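Local coordinates for heterokaryon incompatibility protein s (Podospora anserina, PDB 2WVQ) that forms a prion and acts in heterokaryon incompatibility, where it interacts with het-S of incompatible cells to trigger a lethal reaction, this chain being its N-terminal globular domain, at residues 31-36 with 149-154; 93-98 with 161-166; 194-199 with 220-225. The protein carries 2 engineered substitutions. All blocks are in the same frame, centred on the assembly; numbering follows the deposited sequence.

Contact 1. Residues 31-36 with 149-154; sequences YVQLGR and KTAWAL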
loop_
_atom_site.group_PDB
_atom_site.type_symbol
_atom_site.label_atom_id
_atom_site.label_comp_id
_atom_site.label_asym_id
_atom_site.label_seq_id
_atom_site.Cartn_x
_atom_site.Cartn_y
_atom_site.Cartn_z
ATOM N N TYR A 31 7.542 -13.640 9.655
ATOM C CA TYR A 31 8.816 -12.909 9.655
ATOM C C TYR A 31 8.711 -11.531 10.342
ATOM O O TYR A 31 9.729 -10.814 10.439
ATOM C CB TYR A 31 9.359 -12.810 8.224
ATOM C CG TYR A 31 9.456 -14.165 7.560
ATOM C CD1 TYR A 31 8.471 -14.601 6.659
ATOM C CD2 TYR A 31 10.514 -15.044 7.866
ATOM C CE1 TYR A 31 8.549 -15.872 6.060
ATOM C CE2 TYR A 31 10.591 -16.323 7.270
ATOM C CZ TYR A 31 9.608 -16.723 6.365
ATOM O OH TYR A 31 9.696 -17.969 5.762
ATOM N N VAL A 32 7.511 -11.154 10.810
ATOM C CA VAL A 32 7.321 -9.787 11.332
ATOM C C VAL A 32 7.426 -9.543 12.849
ATOM O O VAL A 32 6.746 -10.152 13.677
ATOM C CB VAL A 32 6.255 -8.884 10.561
ATOM C CG1 VAL A 32 5.265 -9.667 9.700
ATOM C CG2 VAL A 32 5.610 -7.788 11.456
ATOM N N GLN A 33 8.361 -8.645 13.161
ATOM C CA GLN A 33 8.644 -8.186 14.508
ATOM C C GLN A 33 8.015 -6.801 14.727
ATOM O O GLN A 33 7.712 -6.079 13.769
ATOM C CB GLN A 33 10.154 -8.059 14.688
ATOM C CG GLN A 33 10.966 -9.339 14.625
ATOM C CD GLN A 33 12.438 -9.047 14.375
ATOM O OE1 GLN A 33 13.280 -9.923 14.458
ATOM N NE2 GLN A 33 12.747 -7.792 14.072
ATOM N N LEU A 34 7.777 -6.436 15.990
ATOM C CA LEU A 34 7.312 -5.084 16.284
ATOM C C LEU A 34 8.397 -4.346 17.071
ATOM O O LEU A 34 8.954 -4.879 18.026
ATOM C CB LEU A 34 5.975 -5.069 17.043
ATOM C CG LEU A 34 4.762 -5.697 16.337
ATOM C CD1 LEU A 34 3.516 -5.385 17.135
ATOM C CD2 LEU A 34 4.618 -5.187 14.903
ATOM N N GLY A 35 8.643 -3.109 16.666
ATOM C CA GLY A 35 9.752 -2.348 17.213
ATOM C C GLY A 35 9.414 -1.634 18.507
ATOM O O GLY A 35 8.258 -1.559 18.950
ATOM N N ARG A 36 10.452 -1.061 19.092
ATOM C CA ARG A 36 10.383 -0.449 20.403
ATOM C C ARG A 36 9.228 0.546 20.541
ATOM O O ARG A 36 8.636 0.673 21.621
ATOM C CB ARG A 36 11.759 0.196 20.691
ATOM C CG ARG A 36 11.726 1.557 21.352
ATOM C CD ARG A 36 12.864 2.400 20.815
ATOM N NE ARG A 36 13.961 2.447 21.768
ATOM C CZ ARG A 36 14.141 3.446 22.630
ATOM N NH1 ARG A 36 13.286 4.450 22.642
ATOM N NH2 ARG A 36 15.155 3.440 23.477
ATOM N N LYS A 149 12.891 -16.562 5.188
ATOM C CA LYS A 149 13.084 -15.185 4.709
ATOM C C LYS A 149 13.712 -14.390 5.864
ATOM O O LYS A 149 13.577 -14.781 7.033
ATOM C CB LYS A 149 11.730 -14.568 4.302
ATOM C CG LYS A 149 11.364 -14.754 2.822
ATOM C CD LYS A 149 9.860 -15.027 2.588
ATOM C CE LYS A 149 8.985 -13.769 2.355
ATOM N NZ LYS A 149 8.426 -13.161 3.621
ATOM N N THR A 150 14.395 -13.286 5.543
ATOM C CA THR A 150 14.914 -12.349 6.564
ATOM C C THR A 150 13.770 -11.791 7.436
ATOM O O THR A 150 12.771 -11.296 6.895
ATOM C CB THR A 150 15.704 -11.148 5.919
ATOM O OG1 THR A 150 14.835 -10.384 5.056
ATOM C CG2 THR A 150 16.940 -11.641 5.120
ATOM N N ALA A 151 13.913 -11.902 8.760
ATOM C CA ALA A 151 12.979 -11.307 9.730
ATOM C C ALA A 151 13.112 -9.792 9.675
ATOM O O ALA A 151 14.205 -9.272 9.467
ATOM C CB ALA A 151 13.241 -11.824 11.146
ATOM N N TRP A 152 11.997 -9.087 9.821
ATOM C CA TRP A 152 12.003 -7.649 9.664
ATOM C C TRP A 152 10.967 -7.015 10.599
ATOM O O TRP A 152 9.974 -7.631 10.956
ATOM C CB TRP A 152 11.789 -7.282 8.184
ATOM C CG TRP A 152 10.454 -7.738 7.698
ATOM C CD1 TRP A 152 10.124 -8.983 7.254
ATOM C CD2 TRP A 152 9.260 -6.960 7.648
ATOM N NE1 TRP A 152 8.787 -9.024 6.927
ATOM C CE2 TRP A 152 8.240 -7.790 7.142
ATOM C CE3 TRP A 152 8.957 -5.630 7.961
ATOM C CZ2 TRP A 152 6.941 -7.345 6.969
ATOM C CZ3 TRP A 152 7.678 -5.199 7.792
ATOM C CH2 TRP A 152 6.679 -6.045 7.302
ATOM N N ALA A 153 11.206 -5.783 11.015
ATOM C CA ALA A 153 10.352 -5.144 12.009
ATOM C C ALA A 153 9.458 -4.066 11.433
ATOM O O ALA A 153 9.846 -3.347 10.524
ATOM C CB ALA A 153 11.213 -4.557 13.158
ATOM N N LEU A 154 8.273 -3.949 11.993
ATOM C CA LEU A 154 7.435 -2.767 11.838
ATOM C C LEU A 154 7.802 -1.761 12.935
ATOM O O LEU A 154 7.625 -2.043 14.121
ATOM C CB LEU A 154 5.964 -3.128 11.987
ATOM C CG LEU A 154 5.393 -4.071 10.922
ATOM C CD1 LEU A 154 3.989 -4.538 11.271
ATOM C CD2 LEU A 154 5.398 -3.341 9.598
#

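Contact 2. Residues 93-98 with 161-166; sequences LLFESA and EKIVDQ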
loop_
_atom_site.group_PDB
_atom_site.type_symbol
_atom_site.label_atom_id
_atom_site.label_comp_id
_atom_site.label_asym_id
_atom_site.label_seq_id
_atom_site.Cartn_x
_atom_site.Cartn_y
_atom_site.Cartn_z
ATOM N N LEU A 93 2.550 -7.956 -2.417
ATOM C CA LEU A 93 3.043 -6.570 -2.671
ATOM C C LEU A 93 2.977 -5.683 -1.406
ATOM O O LEU A 93 3.861 -4.855 -1.166
ATOM C CB LEU A 93 2.227 -5.933 -3.802
ATOM C CG LEU A 93 2.671 -5.870 -5.266
ATOM C CD1 LEU A 93 3.702 -6.905 -5.655
ATOM C CD2 LEU A 93 1.482 -5.900 -6.201
ATOM N N LEU A 94 1.897 -5.826 -0.662
ATOM C CA LEU A 94 1.674 -5.188 0.627
ATOM C C LEU A 94 2.821 -5.414 1.633
ATOM O O LEU A 94 3.282 -4.483 2.302
ATOM C CB LEU A 94 0.339 -5.720 1.213
ATOM C CG LEU A 94 -0.270 -5.054 2.441
ATOM C CD1 LEU A 94 -0.339 -3.531 2.159
ATOM C CD2 LEU A 94 -1.680 -5.614 2.685
ATOM N N PHE A 95 3.255 -6.665 1.741
ATOM C CA PHE A 95 4.335 -7.077 2.621
ATOM C C PHE A 95 5.709 -6.676 2.032
ATOM O O PHE A 95 6.596 -6.229 2.767
ATOM C CB PHE A 95 4.248 -8.610 2.887
ATOM C CG PHE A 95 3.241 -8.998 3.958
ATOM C CD1 PHE A 95 1.997 -9.562 3.612
ATOM C CD2 PHE A 95 3.540 -8.797 5.312
ATOM C CE1 PHE A 95 1.037 -9.896 4.615
ATOM C CE2 PHE A 95 2.604 -9.174 6.358
ATOM C CZ PHE A 95 1.358 -9.715 6.004
ATOM N N GLU A 96 5.868 -6.784 0.708
ATOM C CA GLU A 96 7.090 -6.321 0.059
ATOM C C GLU A 96 7.354 -4.807 0.358
ATOM O O GLU A 96 8.428 -4.468 0.822
ATOM C CB GLU A 96 7.044 -6.595 -1.448
ATOM C CG GLU A 96 8.415 -6.693 -2.069
ATOM C CD GLU A 96 8.378 -6.723 -3.588
ATOM O OE1 GLU A 96 9.453 -6.499 -4.180
ATOM O OE2 GLU A 96 7.300 -6.973 -4.178
ATOM N N SER A 97 6.358 -3.950 0.137
ATOM C CA SER A 97 6.377 -2.532 0.520
ATOM C C SER A 97 6.747 -2.233 1.974
ATOM O O SER A 97 7.554 -1.314 2.238
ATOM C CB SER A 97 5.007 -1.892 0.196
ATOM O OG SER A 97 4.726 -2.024 -1.186
ATOM N N ALA A 98 6.120 -2.935 2.918
ATOM C CA ALA A 98 6.376 -2.751 4.349
ATOM C C ALA A 98 7.849 -3.014 4.703
ATOM O O ALA A 98 8.446 -2.243 5.490
ATOM C CB ALA A 98 5.442 -3.650 5.184
ATOM N N GLU A 161 -1.032 -0.749 11.186
ATOM C CA GLU A 161 -2.411 -0.459 10.785
ATOM C C GLU A 161 -2.621 -0.672 9.296
ATOM O O GLU A 161 -3.622 -1.277 8.901
ATOM C CB GLU A 161 -2.831 0.966 11.167
ATOM C CG GLU A 161 -3.006 1.206 12.672
ATOM C CD GLU A 161 -3.928 0.196 13.373
ATOM O OE1 GLU A 161 -3.752 0.005 14.604
ATOM O OE2 GLU A 161 -4.819 -0.408 12.719
ATOM N N LYS A 162 -1.679 -0.197 8.477
ATOM C CA LYS A 162 -1.751 -0.411 7.026
ATOM C C LYS A 162 -1.833 -1.897 6.673
ATOM O O LYS A 162 -2.630 -2.254 5.842
ATOM C CB LYS A 162 -0.590 0.254 6.302
ATOM C CG LYS A 162 -0.697 0.248 4.789
ATOM C CD LYS A 162 -0.149 1.597 4.224
ATOM C CE LYS A 162 1.305 1.485 3.752
ATOM N NZ LYS A 162 2.157 2.720 4.010
ATOM N N ILE A 163 -1.013 -2.741 7.296
ATOM C CA ILE A 163 -1.090 -4.196 7.070
ATOM C C ILE A 163 -2.421 -4.783 7.547
ATOM O O ILE A 163 -3.071 -5.515 6.807
ATOM C CB ILE A 163 0.074 -4.980 7.735
ATOM C CG1 ILE A 163 1.402 -4.616 7.061
ATOM C CG2 ILE A 163 -0.220 -6.543 7.703
ATOM C CD1 ILE A 163 2.550 -5.420 7.516
ATOM N N VAL A 164 -2.791 -4.482 8.789
ATOM C CA VAL A 164 -3.954 -5.087 9.405
ATOM C C VAL A 164 -5.223 -4.723 8.644
ATOM O O VAL A 164 -6.003 -5.628 8.280
ATOM C CB VAL A 164 -4.054 -4.739 10.929
ATOM C CG1 VAL A 164 -5.447 -4.925 11.426
ATOM C CG2 VAL A 164 -3.054 -5.611 11.741
ATOM N N ASP A 165 -5.394 -3.427 8.374
ATOM C CA ASP A 165 -6.536 -2.867 7.667
ATOM C C ASP A 165 -6.659 -3.325 6.218
ATOM O O ASP A 165 -7.747 -3.688 5.769
ATOM C CB ASP A 165 -6.524 -1.316 7.706
ATOM C CG ASP A 165 -6.701 -0.742 9.128
ATOM O OD1 ASP A 165 -6.605 0.504 9.288
ATOM O OD2 ASP A 165 -6.928 -1.526 10.089
ATOM N N GLN A 166 -5.560 -3.289 5.474
ATOM C CA GLN A 166 -5.571 -3.789 4.101
ATOM C C GLN A 166 -5.767 -5.315 4.012
ATOM O O GLN A 166 -6.454 -5.783 3.104
ATOM C CB GLN A 166 -4.316 -3.354 3.358
ATOM C CG GLN A 166 -4.252 -1.844 3.126
ATOM C CD GLN A 166 -3.698 -1.489 1.764
ATOM O OE1 GLN A 166 -2.816 -0.627 1.649
ATOM N NE2 GLN A 166 -4.236 -2.121 0.706
#

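Contact 3. Residues 194-199 with 220-225; sequences EVEDEA and AQKIDA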
loop_
_atom_site.group_PDB
_atom_site.type_symbol
_atom_site.label_atom_id
_atom_site.label_comp_id
_atom_site.label_asym_id
_atom_site.label_seq_id
_atom_site.Cartn_x
_atom_site.Cartn_y
_atom_site.Cartn_z
ATOM N N GLU A 194 -11.710 -24.104 22.458
ATOM C CA GLU A 194 -10.749 -24.476 23.503
ATOM C C GLU A 194 -10.526 -23.361 24.530
ATOM O O GLU A 194 -10.008 -23.594 25.632
ATOM C CB GLU A 194 -9.434 -24.916 22.876
ATOM C CG GLU A 194 -8.600 -25.809 23.752
ATOM C CD GLU A 194 -8.117 -27.038 23.021
ATOM O OE1 GLU A 194 -8.259 -27.089 21.778
ATOM O OE2 GLU A 194 -7.600 -27.959 23.693
ATOM N N VAL A 195 -10.931 -22.150 24.175
ATOM C CA VAL A 195 -10.730 -21.008 25.058
ATOM C C VAL A 195 -11.961 -20.820 25.954
ATOM O O VAL A 195 -13.033 -20.410 25.501
ATOM C CB VAL A 195 -10.244 -19.732 24.270
ATOM C CG1 VAL A 195 -11.179 -19.367 23.148
ATOM C CG2 VAL A 195 -10.019 -18.551 25.187
ATOM N N GLU A 196 -11.786 -21.145 27.237
ATOM C CA GLU A 196 -12.917 -21.262 28.158
ATOM C C GLU A 196 -13.172 -20.021 29.004
ATOM O O GLU A 196 -14.319 -19.768 29.434
ATOM C CB GLU A 196 -12.748 -22.491 29.068
ATOM C CG GLU A 196 -12.731 -23.836 28.330
ATOM C CD GLU A 196 -13.954 -24.062 27.419
ATOM O OE1 GLU A 196 -13.979 -25.092 26.696
ATOM O OE2 GLU A 196 -14.886 -23.217 27.420
ATOM N N ASP A 197 -12.104 -19.252 29.248
ATOM C CA ASP A 197 -12.177 -18.158 30.228
ATOM C C ASP A 197 -12.665 -16.856 29.588
ATOM O O ASP A 197 -12.191 -16.458 28.507
ATOM C CB ASP A 197 -10.818 -17.955 30.922
ATOM C CG ASP A 197 -9.657 -17.790 29.924
ATOM O OD1 ASP A 197 -8.817 -16.883 30.150
ATOM O OD2 ASP A 197 -9.576 -18.558 28.935
ATOM N N GLU A 198 -13.617 -16.209 30.266
ATOM C CA GLU A 198 -14.184 -14.932 29.836
ATOM C C GLU A 198 -13.099 -13.890 29.522
ATOM O O GLU A 198 -13.237 -13.132 28.455
ATOM C CB GLU A 198 -15.134 -14.397 30.905
ATOM C CG GLU A 198 -16.172 -13.409 30.395
ATOM C CD GLU A 198 -15.656 -11.971 30.376
ATOM O OE1 GLU A 198 -15.488 -11.386 31.473
ATOM O OE2 GLU A 198 -15.413 -11.425 29.256
ATOM N N ALA A 199 -12.035 -13.806 30.393
ATOM C CA ALA A 199 -10.905 -12.872 30.159
ATOM C C ALA A 199 -10.439 -12.957 28.740
ATOM O O ALA A 199 -10.578 -11.985 27.968
ATOM C CB ALA A 199 -9.756 -13.161 31.120
ATOM N N ALA A 220 -18.222 -13.288 21.289
ATOM C CA ALA A 220 -19.411 -12.679 21.867
ATOM C C ALA A 220 -20.466 -13.730 22.211
ATOM O O ALA A 220 -21.043 -13.701 23.312
ATOM C CB ALA A 220 -19.987 -11.616 20.932
ATOM N N GLN A 221 -20.705 -14.662 21.285
ATOM C CA GLN A 221 -21.672 -15.742 21.496
ATOM C C GLN A 221 -21.263 -16.614 22.685
ATOM O O GLN A 221 -22.120 -17.125 23.401
ATOM C CB GLN A 221 -21.812 -16.616 20.231
ATOM C CG GLN A 221 -22.855 -16.143 19.182
ATOM C CD GLN A 221 -22.526 -16.619 17.729
ATOM O OE1 GLN A 221 -21.411 -17.103 17.418
ATOM N NE2 GLN A 221 -23.504 -16.457 16.840
ATOM N N LYS A 222 -19.956 -16.775 22.897
ATOM C CA LYS A 222 -19.459 -17.653 23.956
ATOM C C LYS A 222 -19.495 -17.010 25.346
ATOM O O LYS A 222 -19.844 -17.670 26.335
ATOM C CB LYS A 222 -18.064 -18.187 23.624
ATOM C CG LYS A 222 -17.631 -19.322 24.528
ATOM C CD LYS A 222 -16.462 -20.135 23.900
ATOM C CE LYS A 222 -16.134 -21.262 24.941
ATOM N NZ LYS A 222 -15.461 -22.438 24.268
ATOM N N ILE A 223 -19.144 -15.729 25.428
ATOM C CA ILE A 223 -19.146 -15.025 26.723
ATOM C C ILE A 223 -20.547 -14.702 27.229
ATOM O O ILE A 223 -20.753 -14.568 28.436
ATOM C CB ILE A 223 -18.211 -13.767 26.751
ATOM C CG1 ILE A 223 -18.381 -12.893 25.494
ATOM C CG2 ILE A 223 -16.763 -14.204 26.870
ATOM C CD1 ILE A 223 -17.287 -11.832 25.290
ATOM N N ASP A 224 -21.508 -14.602 26.311
ATOM C CA ASP A 224 -22.913 -14.376 26.682
ATOM C C ASP A 224 -23.622 -15.667 27.106
ATOM O O ASP A 224 -24.503 -15.635 27.971
ATOM C CB ASP A 224 -23.682 -13.666 25.557
ATOM C CG ASP A 224 -23.265 -12.207 25.395
ATOM O OD1 ASP A 224 -23.376 -11.436 26.374
ATOM O OD2 ASP A 224 -22.820 -11.828 24.285
ATOM N N ALA A 225 -23.226 -16.788 26.500
ATOM C CA ALA A 225 -23.737 -18.127 26.852
ATOM C C ALA A 225 -23.563 -18.484 28.338
ATOM O O ALA A 225 -22.461 -18.372 28.908
ATOM C CB ALA A 225 -23.085 -19.196 25.968
#

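Contact 1. Residues 31-36 with 149-154
Strands 32-34 and 152-154 run parallel, with 45° between their short axes, and four backbone hydrogen bonds join the two segments. Trp152 N donates to Tyr31 O at 2.9 Å, nearly along the carbonyl axis. Gln33 N to Trp152 O, also 2.9 Å, is the straightest of the four at 177°. Leu154 N to Gln33 O and Gly35 N to Leu154 O follow in turn. In these last three bonds the donor stands above the carbonyl plane. Val32, Leu34, Trp152 and Leu154 project from one face of the pair. Val32 lies alongside Trp152, pointing the same way. Its CB sits over the indole, 4.3 Å from the centroid of the six-membered ring and offset toward the rim. Val32 chi1 is 19°, off a staggered position, which leaves CG2 roughly anti to the backbone N. Val32 CG2 meets Leu154 CD1 at 3.6 Å. Leu34 CD2 approaches the same methyl, Leu154 CD1, at 3.7 Å, so this one methyl touches both residues of the opposite strand that lie on its face. On the other face the extended Gln33 chain brings NE2 to 3.7 Å from Ala153 CB. Tyr31 and Lys149 extend the contact before the strands. They cross at about a right angle, and Lys149 CB lies over the centre of the phenol ring, 3.6 Å from its centroid. The lysine chain is bent at chi2, chi3 and chi4, and its NZ comes back to Tyr31 CD1 at 3.4 Å. Ser102 of helix 79-108 hydrogen-bonds Ala153 O, and that helix also packs against Trp152. Leu34 packs on helix 42-62 and, like Leu154, on helix 157-176. The strands thus form a short parallel pair set among the long helices of the globular domain.

Contact 2. Residues 93-98 with 161-166
The Phe95 ring is the flat group that reaches across, and it turns its CE2 and CZ atoms to Ile163. Ile163 CG2 is 3.9 Å from Phe95 CZ and approaches obliquely. The second branch of the isoleucine ends at CD1, 3.9 Å from Phe95 CE2. The two side chains cross at about a right angle, and both branches meet the CE2-CZ end of the ring. Phe29 packs edge-to-face with Phe95, and Trp152 also touches it. Ile163 CG1 lies beside the backbone N, anti to the carbonyl carbon (chi1 -66°). From there CD1 extends to Ala98 CB at 4.1 Å. The two segments, on helices 79-108 and 157-176, run antiparallel, their short axes at 176° and 10.7 Å apart. This is largely apolar helix-helix packing in the mainly helical HeLo-family globular domain, and the second subunit of the homodimer lies along one side of it. Leu94 makes the other half of the contact. Its CG is anti to the backbone N (chi1 -170°), which carries the fork toward helix 157-176. Leu94 CD2 meets Gln166 CB at 3.5 Å, and CD1 lies 3.9 Å from Gln166 OE1. The glutamine chain bends at chi2, and its OE1 accepts a hydrogen bond from Lys162 of the second subunit. Its aliphatic base therefore packs within the chain while its amide end serves the dimer. Ser97 OG donates to Leu93 O at 3.0 Å, a carbonyl that also takes the helical bond from Ser97 N. Around this turn Leu93, Glu96 and Ser97 pack against the partner subunit.

Contact 3. Residues 194-199 with 220-225
Lys222 points from helix 213-224 at the loop before helix 198-207, and Glu196 crosses it obliquely. The lysine chain is extended along its whole length. CG is anti to the backbone N (chi1 -168°), and the torsions beyond stay near anti, so NZ is carried far from its own helix. Glu196 does the opposite. Its CB points away from segment 220-225, but the chain folds at chi2 (-54°) and swings the carboxylate back. Glu196 OE2 then reaches Lys222 NZ at 3.3 Å, a salt bridge with a weak hydrogen bond. Lys222 CE lies close by, 3.3 Å from Val195 O. The stronger polar partner of the ammonium is Ile192 O, just past the end of helix 181-191. A positive charge there would probably suit the carbonyl-rich end of that helix. Lys222 thus joins the Ile192 carbonyl to the Glu196 carboxylate. A second, apolar touch lies one residue further along helix 213-224. Ile223 and Glu198 cross at about a right angle. Ile223 CG1 takes the crowded place between the backbone N and the carbonyl carbon (chi1 46°), and it is CG2 that does the touching. Ile223 CG2 meets the methylene Glu198 CG at 3.7 Å and is 3.9 Å from Glu198 OE2, so it lies against the bent aliphatic part of the glutamate. Leu201 and Lys205 of helix 198-207 also touch Ile223. Asp197 turns away from this contact and N-caps helix 198-207, with OD1 also bonded to Ser200 OG. The start of helix 198-207 thus meets the end of helix 213-224 at the surface, consistent with an alpha-alpha hairpin of these consecutive helices at the C-terminal end of the globular domain.

In the fold
Contacts 1 and 2 belong to one packed region, with centres about 13 Å apart. Trp152 joins them: its CH2 lies 3.4 Å from Ala98 CB, and its CZ2 is 4.1 Å from Phe95 CD2. Leu154 CD2 reaches Ile163 CD1 at 4.1 Å. Strand 152-154 is followed by helix 157-176, and the segments of the two contacts alternate along the chain. Contact 2 borders the second subunit, whereas no other chain of the assembly touches contacts 1 and 3. Contact 3 is remote: its centre is about 32 Å from that of contact 1 and about 31 Å from that of contact 2. It lies across the chain's centre from contact 2.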